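Local coordinates for nitrilotriacetate monooxygenase (Burkholderia pseudomallei, PDB 3SDO), which probably acts as a flavin-dependent monooxygenase of the bacterial luciferase-like family, using reduced FMN and molecular oxygen to oxidise its substrate, at residues R251-A256 against V267-G272. Sequence-based numbering, arbitrary orientation.
Sequences RRVKAA and VKVFPG
Lys254 reaches from helix 243-259 to the residue just before strand 268-277 and donates a hydrogen bond from NZ to the backbone O of Val267, 2.8 Å away. The ammonium group sits off the carbonyl plane by 33°, with a C=O...N angle of 147°. Its chain is bent at chi2 and extended beyond, and the methylene CE passes 4.2 Å from CG2 of Val269. NZ also bonds to the carbonyl of Pro264 and forms a salt bridge with Asp392, whose OD2 also accepts a hydrogen bond from the backbone N of Val269; three oxygens thus grip the ammonium, and the acidic partner should help stabilise its positive charge. Beside this polar link lies a small valine cluster. CG1 of Val253, anti to its backbone N (chi1 165°), approaches both strand valines, lying 3.8 Å from CG1 of Val267 and 3.9 Å from CG2 of Val269. With Val269 it meets tip to tip. The contact packs helix 243-259 onto strand 268-277 within a beta-alpha-beta unit of the TIM-barrel fold. Strand 235-238 completes the unit, running parallel to strand 268-277 and contributing Val236, which touches both Val253 and Val267.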
loop_
_atom_site.group_PDB
_atom_site.type_symbol
_atom_site.label_atom_id
_atom_site.label_comp_id
_atom_site.label_asym_id
_atom_site.label_seq_id
_atom_site.Cartn_x
_atom_site.Cartn_y
_atom_site.Cartn_z
ATOM N N ARG A 251 -26.985 0.090 -19.227
ATOM C CA ARG A 251 -28.290 0.747 -19.053
ATOM C C ARG A 251 -28.754 0.757 -17.606
ATOM O O ARG A 251 -29.275 1.761 -17.136
ATOM C CB ARG A 251 -29.370 0.089 -19.945
ATOM C CG ARG A 251 -29.173 0.355 -21.443
ATOM C CD ARG A 251 -30.437 0.152 -22.291
ATOM N NE ARG A 251 -30.731 -1.258 -22.531
ATOM C CZ ARG A 251 -31.585 -2.005 -21.824
ATOM N NH1 ARG A 251 -32.270 -1.499 -20.790
ATOM N NH2 ARG A 251 -31.754 -3.280 -22.155
ATOM N N ARG A 252 -28.541 -0.349 -16.897
ATOM C CA ARG A 252 -28.938 -0.444 -15.486
ATOM C C ARG A 252 -28.118 0.472 -14.580
ATOM O O ARG A 252 -28.676 1.117 -13.682
ATOM C CB ARG A 252 -28.845 -1.900 -15.001
ATOM C CG ARG A 252 -29.777 -2.839 -15.731
ATOM C CD ARG A 252 -29.582 -4.279 -15.288
ATOM N NE ARG A 252 -30.047 -4.493 -13.922
ATOM C CZ ARG A 252 -29.739 -5.559 -13.185
ATOM N NH1 ARG A 252 -28.923 -6.499 -13.668
ATOM N NH2 ARG A 252 -30.227 -5.679 -11.952
ATOM N N VAL A 253 -26.803 0.538 -14.820
ATOM C CA VAL A 253 -25.916 1.375 -14.003
ATOM C C VAL A 253 -26.273 2.856 -14.207
ATOM O O VAL A 253 -26.396 3.635 -13.246
ATOM C CB VAL A 253 -24.435 1.138 -14.346
ATOM C CG1 VAL A 253 -23.550 2.284 -13.749
ATOM C CG2 VAL A 253 -23.999 -0.270 -13.870
ATOM N N LYS A 254 -26.474 3.245 -15.456
ATOM C CA LYS A 254 -26.847 4.624 -15.750
ATOM C C LYS A 254 -28.199 4.987 -15.143
ATOM O O LYS A 254 -28.338 6.067 -14.552
ATOM C CB LYS A 254 -26.819 4.884 -17.262
ATOM C CG LYS A 254 -25.418 4.726 -17.882
ATOM C CD LYS A 254 -24.506 5.949 -17.777
ATOM C CE LYS A 254 -23.158 5.626 -18.471
ATOM N NZ LYS A 254 -22.145 6.691 -18.520
ATOM N N ALA A 255 -29.199 4.110 -15.259
ATOM C CA ALA A 255 -30.519 4.388 -14.640
ATOM C C ALA A 255 -30.402 4.428 -13.113
ATOM O O ALA A 255 -31.034 5.249 -12.446
ATOM C CB ALA A 255 -31.564 3.351 -15.073
ATOM N N ALA A 256 -29.602 3.539 -12.547
ATOM C CA ALA A 256 -29.398 3.543 -11.095
ATOM C C ALA A 256 -28.791 4.884 -10.664
ATOM O O ALA A 256 -29.181 5.421 -9.637
ATOM C CB ALA A 256 -28.516 2.349 -10.634
ATOM N N VAL A 267 -20.804 8.809 -14.518
ATOM C CA VAL A 267 -20.585 7.452 -14.019
ATOM C C VAL A 267 -20.134 6.644 -15.194
ATOM O O VAL A 267 -20.952 6.248 -16.032
ATOM C CB VAL A 267 -21.843 6.832 -13.439
ATOM C CG1 VAL A 267 -21.514 5.402 -12.878
ATOM C CG2 VAL A 267 -22.474 7.782 -12.393
ATOM N N LYS A 268 -18.828 6.417 -15.268
ATOM C CA LYS A 268 -18.227 5.779 -16.425
ATOM C C LYS A 268 -18.370 4.252 -16.354
ATOM O O LYS A 268 -18.135 3.641 -15.300
ATOM C CB LYS A 268 -16.741 6.148 -16.512
ATOM C CG LYS A 268 -16.440 7.647 -16.464
ATOM C CD LYS A 268 -17.041 8.412 -17.644
ATOM C CE LYS A 268 -16.497 9.820 -17.647
ATOM N NZ LYS A 268 -16.999 10.685 -18.724
ATOM N N VAL A 269 -18.716 3.624 -17.464
ATOM C CA VAL A 269 -18.835 2.162 -17.512
ATOM C C VAL A 269 -17.745 1.581 -18.407
ATOM O O VAL A 269 -17.674 1.908 -19.597
ATOM C CB VAL A 269 -20.219 1.731 -17.989
ATOM C CG1 VAL A 269 -20.283 0.225 -18.188
ATOM C CG2 VAL A 269 -21.317 2.201 -17.001
ATOM N N PHE A 270 -16.918 0.711 -17.822
ATOM C CA PHE A 270 -15.720 0.152 -18.455
ATOM C C PHE A 270 -15.727 -1.386 -18.428
ATOM O O PHE A 270 -15.217 -2.005 -17.491
ATOM C CB PHE A 270 -14.476 0.672 -17.718
ATOM C CG PHE A 270 -14.294 2.183 -17.790
ATOM C CD1 PHE A 270 -14.738 2.929 -18.890
ATOM C CD2 PHE A 270 -13.659 2.852 -16.777
ATOM C CE1 PHE A 270 -14.529 4.317 -18.942
ATOM C CE2 PHE A 270 -13.426 4.209 -16.839
ATOM C CZ PHE A 270 -13.855 4.947 -17.891
ATOM N N PRO A 271 -16.322 -2.025 -19.438
ATOM C CA PRO A 271 -16.258 -3.481 -19.405
ATOM C C PRO A 271 -14.847 -3.967 -19.646
ATOM O O PRO A 271 -14.076 -3.292 -20.319
ATOM C CB PRO A 271 -17.174 -3.926 -20.542
ATOM C CG PRO A 271 -17.559 -2.745 -21.260
ATOM C CD PRO A 271 -17.043 -1.516 -20.604
ATOM N N GLY A 272 -14.532 -5.113 -19.061
ATOM C CA GLY A 272 -13.264 -5.785 -19.225
ATOM C C GLY A 272 -13.197 -6.577 -20.500
ATOM O O GLY A 272 -14.156 -7.268 -20.852
#